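Glutathione transferase (Lolium rigidum, PDB 6ZB6) probably catalyses the conjugation of glutathione to herbicides and other electrophilic xenobiotics, as phi class glutathione transferases do in plant detoxification and herbicide resistance. Local coordinates at residues V20-E24 against V25-Y29; I129-E133 against K134-E138. One frame throughout, in Å; residues are numbered along the deposited sequence.

How the contacts relate
From the N terminus, strand 4-7 leads into helix 13-24, and contact 1 closes the tight turn that carries the end of this helix into strand 29-32, completing the beta-alpha-beta crossover formed with strand 4-7 in the thioredoxin-like N-terminal domain. The chain then completes the four-stranded sheet and passes into the helical C-terminal domain. There contact 2 closes the loop after helix 92-127 and starts helix 133-156, which packs back on its predecessor. The two contacts follow each other in series, with neither nesting nor crossing. Their centres lie about 36 Å apart, on opposite sides of the chain's centre: contact 1 ends a helix, contact 2 begins one.

Contact 1. Residues V20-E24 against V25-Y29; sequences VFLEE and VGADY
A Schellman motif ends helix 13-24 here, and the chain turns back so that Y29 packs against L22 and E23 of the last helical turn. V25 N still makes a helical bond to F21 O (3.2 Å). G26 then leaves the helix with positive phi, a conformation that favours glycine, and its N gives a weak bond to E23 O. A27 N reaches back to L22 O at 3.1 Å.

L22 CD1 sits over one face of the Y29 ring, 4.1 Å from its centroid and 29° off the normal, a CH-pi contact. The other branch of the leucine, CD2, meets A27 CB at 3.9 Å. The turn belongs to the first beta-alpha-beta crossover of the thioredoxin-like domain: L22 also packs on V4 and V6 of strand 4-7, and the chain runs on into strand 29-32, parallel to strand 4-7 and next to it in the sheet.

At the rim of the ring, E23 bends at chi2 (-71°), which brings its carboxylate back to Y29. Y29 OH donates to E23 OE2 at 2.7 Å, meeting the anti lone pair of that oxygen, the one turned away from OE1; the carboxylate is turned 79° from the ring plane. K209 adds a long, weak ion pair to the same oxygen. E24 instead forms a salt bridge with R204, and V25 packs on L76 of helix 68-78.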
loop_
_atom_site.group_PDB
_atom_site.type_symbol
_atom_site.label_atom_id
_atom_site.label_comp_id
_atom_site.label_asym_id
_atom_site.label_seq_id
_atom_site.Cartn_x
_atom_site.Cartn_y
_atom_site.Cartn_z
ATOM N N VAL A 20 3.707 -1.102 7.077
ATOM C CA VAL A 20 4.517 0.077 6.778
ATOM C C VAL A 20 4.288 1.161 7.829
ATOM O O VAL A 20 5.238 1.712 8.395
ATOM C CB VAL A 20 4.224 0.593 5.358
ATOM C CG1 VAL A 20 4.792 2.004 5.194
ATOM C CG2 VAL A 20 4.848 -0.361 4.294
ATOM N N PHE A 21 3.026 1.484 8.115
ATOM C CA PHE A 21 2.801 2.578 9.053
ATOM C C PHE A 21 3.171 2.186 10.478
ATOM O O PHE A 21 3.682 3.026 11.229
ATOM C CB PHE A 21 1.367 3.074 8.923
ATOM C CG PHE A 21 1.104 3.700 7.588
ATOM C CD1 PHE A 21 1.768 4.866 7.226
ATOM C CD2 PHE A 21 0.270 3.084 6.659
ATOM C CE1 PHE A 21 1.563 5.443 5.983
ATOM C CE2 PHE A 21 0.061 3.659 5.399
ATOM C CZ PHE A 21 0.704 4.834 5.060
ATOM N N LEU A 22 2.984 0.915 10.852
ATOM C CA LEU A 22 3.496 0.457 12.138
ATOM C C LEU A 22 5.000 0.666 12.234
ATOM O O LEU A 22 5.512 1.097 13.271
ATOM C CB LEU A 22 3.147 -1.014 12.355
ATOM C CG LEU A 22 1.702 -1.305 12.792
ATOM C CD1 LEU A 22 1.353 -2.774 12.563
ATOM C CD2 LEU A 22 1.476 -0.889 14.261
ATOM N N GLU A 23 5.733 0.366 11.161
ATOM C CA GLU A 23 7.177 0.535 11.214
ATOM C C GLU A 23 7.559 2.006 11.212
ATOM O O GLU A 23 8.562 2.379 11.824
ATOM C CB GLU A 23 7.838 -0.194 10.043
ATOM C CG GLU A 23 7.858 -1.695 10.214
ATOM C CD GLU A 23 8.821 -2.141 11.291
ATOM O OE1 GLU A 23 9.772 -1.389 11.597
ATOM O OE2 GLU A 23 8.626 -3.252 11.834
ATOM N N GLU A 24 6.775 2.853 10.537
ATOM C CA GLU A 24 7.106 4.272 10.484
ATOM C C GLU A 24 7.090 4.900 11.873
ATOM O O GLU A 24 7.907 5.779 12.172
ATOM C CB GLU A 24 6.144 5.009 9.547
ATOM C CG GLU A 24 6.447 4.789 8.047
ATOM C CD GLU A 24 7.653 5.579 7.526
ATOM O OE1 GLU A 24 8.086 6.555 8.173
ATOM O OE2 GLU A 24 8.168 5.231 6.440
ATOM N N VAL A 25 6.177 4.454 12.744
ATOM C CA VAL A 25 6.097 4.987 14.099
ATOM C C VAL A 25 6.806 4.104 15.116
ATOM O O VAL A 25 6.793 4.415 16.318
ATOM C CB VAL A 25 4.628 5.224 14.509
ATOM C CG1 VAL A 25 3.962 6.145 13.497
ATOM C CG2 VAL A 25 3.862 3.891 14.633
ATOM N N GLY A 26 7.424 3.015 14.676
ATOM C CA GLY A 26 8.221 2.204 15.576
ATOM C C GLY A 26 7.418 1.472 16.626
ATOM O O GLY A 26 7.922 1.235 17.723
ATOM N N ALA A 27 6.186 1.090 16.311
ATOM C CA ALA A 27 5.325 0.391 17.255
ATOM C C ALA A 27 5.561 -1.107 17.174
ATOM O O ALA A 27 5.757 -1.654 16.089
ATOM C CB ALA A 27 3.853 0.695 16.974
ATOM N N ASP A 28 5.531 -1.768 18.328
ATOM C CA ASP A 28 5.550 -3.223 18.355
ATOM C C ASP A 28 4.247 -3.775 17.786
ATOM O O ASP A 28 3.176 -3.175 17.927
ATOM C CB ASP A 28 5.746 -3.736 19.782
ATOM C CG ASP A 28 7.154 -3.509 20.305
ATOM O OD1 ASP A 28 7.970 -2.840 19.627
ATOM O OD2 ASP A 28 7.438 -4.006 21.414
ATOM N N TYR A 29 4.342 -4.936 17.140
ATOM C CA TYR A 29 3.156 -5.559 16.572
ATOM C C TYR A 29 3.412 -7.034 16.323
ATOM O O TYR A 29 4.557 -7.494 16.246
ATOM C CB TYR A 29 2.723 -4.883 15.268
ATOM C CG TYR A 29 3.784 -4.922 14.180
ATOM C CD1 TYR A 29 4.798 -3.982 14.143
ATOM C CD2 TYR A 29 3.751 -5.891 13.190
ATOM C CE1 TYR A 29 5.773 -4.014 13.144
ATOM C CE2 TYR A 29 4.713 -5.932 12.189
ATOM C CZ TYR A 29 5.720 -4.994 12.175
ATOM O OH TYR A 29 6.678 -5.025 11.186
#

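Contact 2. Residues I129-E133 against K134-E138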
loop_
_atom_site.group_PDB
_atom_site.type_symbol
_atom_site.label_atom_id
_atom_site.label_comp_id
_atom_site.label_asym_id
_atom_site.label_seq_id
_atom_site.Cartn_x
_atom_site.Cartn_y
_atom_site.Cartn_z
ATOM N N ILE A 129 -4.896 -18.527 -13.030
ATOM C CA ILE A 129 -5.727 -17.967 -14.093
ATOM C C ILE A 129 -4.823 -17.160 -15.018
ATOM O O ILE A 129 -4.125 -16.251 -14.550
ATOM C CB ILE A 129 -6.855 -17.094 -13.522
ATOM C CG1 ILE A 129 -7.784 -17.937 -12.643
ATOM C CG2 ILE A 129 -7.641 -16.416 -14.637
ATOM C CD1 ILE A 129 -8.105 -19.305 -13.228
ATOM N N PRO A 130 -4.795 -17.446 -16.318
ATOM C CA PRO A 130 -3.847 -16.765 -17.208
ATOM C C PRO A 130 -4.143 -15.278 -17.362
ATOM O O PRO A 130 -5.245 -14.790 -17.105
ATOM C CB PRO A 130 -4.010 -17.502 -18.543
ATOM C CG PRO A 130 -5.328 -18.176 -18.457
ATOM C CD PRO A 130 -5.525 -18.520 -17.012
ATOM N N THR A 131 -3.115 -14.563 -17.810
ATOM C CA THR A 131 -3.177 -13.113 -17.936
ATOM C C THR A 131 -4.086 -12.707 -19.087
ATOM O O THR A 131 -3.933 -13.185 -20.213
ATOM C CB THR A 131 -1.769 -12.555 -18.153
ATOM O OG1 THR A 131 -0.996 -12.727 -16.956
ATOM C CG2 THR A 131 -1.812 -11.072 -18.541
ATOM N N ASP A 132 -5.032 -11.816 -18.807
ATOM C CA ASP A 132 -5.865 -11.227 -19.850
ATOM C C ASP A 132 -5.143 -9.989 -20.372
ATOM O O ASP A 132 -5.225 -8.914 -19.776
ATOM C CB ASP A 132 -7.248 -10.888 -19.306
ATOM C CG ASP A 132 -8.198 -10.447 -20.391
ATOM O OD1 ASP A 132 -7.711 -10.154 -21.497
ATOM O OD2 ASP A 132 -9.423 -10.394 -20.141
ATOM N N GLU A 133 -4.442 -10.131 -21.498
ATOM C CA GLU A 133 -3.633 -9.024 -21.995
ATOM C C GLU A 133 -4.469 -7.835 -22.466
ATOM O O GLU A 133 -3.933 -6.727 -22.571
ATOM C CB GLU A 133 -2.716 -9.493 -23.131
ATOM C CG GLU A 133 -1.715 -10.577 -22.735
ATOM C CD GLU A 133 -0.584 -10.075 -21.834
ATOM O OE1 GLU A 133 -0.496 -8.851 -21.572
ATOM O OE2 GLU A 133 0.218 -10.918 -21.378
ATOM N N LYS A 134 -5.759 -8.016 -22.753
ATOM C CA LYS A 134 -6.541 -6.850 -23.145
ATOM C C LYS A 134 -6.910 -6.005 -21.928
ATOM O O LYS A 134 -6.947 -4.773 -22.018
ATOM C CB LYS A 134 -7.785 -7.255 -23.940
ATOM C CG LYS A 134 -8.835 -8.040 -23.180
ATOM C CD LYS A 134 -10.253 -7.709 -23.631
ATOM C CE LYS A 134 -11.249 -8.718 -23.056
ATOM N NZ LYS A 134 -10.954 -9.048 -21.634
ATOM N N VAL A 135 -7.157 -6.638 -20.775
ATOM C CA VAL A 135 -7.311 -5.875 -19.537
ATOM C C VAL A 135 -6.019 -5.128 -19.226
ATOM O O VAL A 135 -6.039 -3.963 -18.811
ATOM C CB VAL A 135 -7.721 -6.793 -18.364
ATOM C CG1 VAL A 135 -7.835 -5.982 -17.078
ATOM C CG2 VAL A 135 -9.034 -7.521 -18.645
ATOM N N VAL A 136 -4.877 -5.786 -19.430
ATOM C CA VAL A 136 -3.587 -5.152 -19.179
ATOM C C VAL A 136 -3.404 -3.942 -20.087
ATOM O O VAL A 136 -3.049 -2.848 -19.628
ATOM C CB VAL A 136 -2.451 -6.171 -19.359
ATOM C CG1 VAL A 136 -1.086 -5.470 -19.411
ATOM C CG2 VAL A 136 -2.500 -7.193 -18.249
ATOM N N ALA A 137 -3.665 -4.117 -21.387
ATOM C CA ALA A 137 -3.468 -3.028 -22.340
ATOM C C ALA A 137 -4.353 -1.837 -22.008
ATOM O O ALA A 137 -3.898 -0.688 -22.034
ATOM C CB ALA A 137 -3.736 -3.516 -23.764
ATOM N N GLU A 138 -5.618 -2.092 -21.678
ATOM C CA GLU A 138 -6.524 -0.998 -21.350
ATOM C C GLU A 138 -6.106 -0.303 -20.064
ATOM O O GLU A 138 -6.190 0.926 -19.966
ATOM C CB GLU A 138 -7.950 -1.517 -21.240
ATOM C CG GLU A 138 -8.571 -1.831 -22.581
ATOM C CD GLU A 138 -9.873 -2.583 -22.446
ATOM O OE1 GLU A 138 -10.909 -2.062 -22.911
ATOM O OE2 GLU A 138 -9.860 -3.690 -21.867
#
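D132 and K134 meet through both oxygens of the D132 carboxylate, one taking a backbone N-H and the other a lysine ammonium. K134 N donates to D132 OD1 at 3.2 Å, approaching from above the carboxylate plane, 36° out of it. K134 NZ comes to D132 OD2 on the syn side, closer to the plane, in a salt bridge modelled at 2.5 Å, shorter than usual, so the exact length is doubtful. The lysine gets there by folding back: its CG lies between its own backbone N and carbonyl carbon (chi1 66°), and further bends at chi2 and chi4 curl the chain round to the carboxylate. On the aspartate, CG stands anti to the backbone N (chi1 -172°), which lets OD1 come within bonding distance of K134 N.

This is an N-cap, D132 being the residue just before helix 133-156 in the all-helical C-terminal domain. Its carboxylate, probably charged, lies at the N-terminal end of the helix, which should be electrostatically favourable, though K134 offsets part of the charge. The backbone of the first turn follows at once, with V136 N bonded to D132 O at 3.2 Å and A137 N to E133 O at 2.9 Å.

V135 CG2 makes a methyl-to-carboxylate van der Waals contact, 3.3 Å from D132 OD2, the two side chains crossing at about a right angle. The apolar contact is slighter: T131 CG2 touches V136 CG2 at 4.0 Å, and the buried V136 also packs on Q119 and C120 of helix 92-127. Q119 also grips the incoming loop: its backbone O bonds T131 OG1, and its side-chain OE1 takes D132 N.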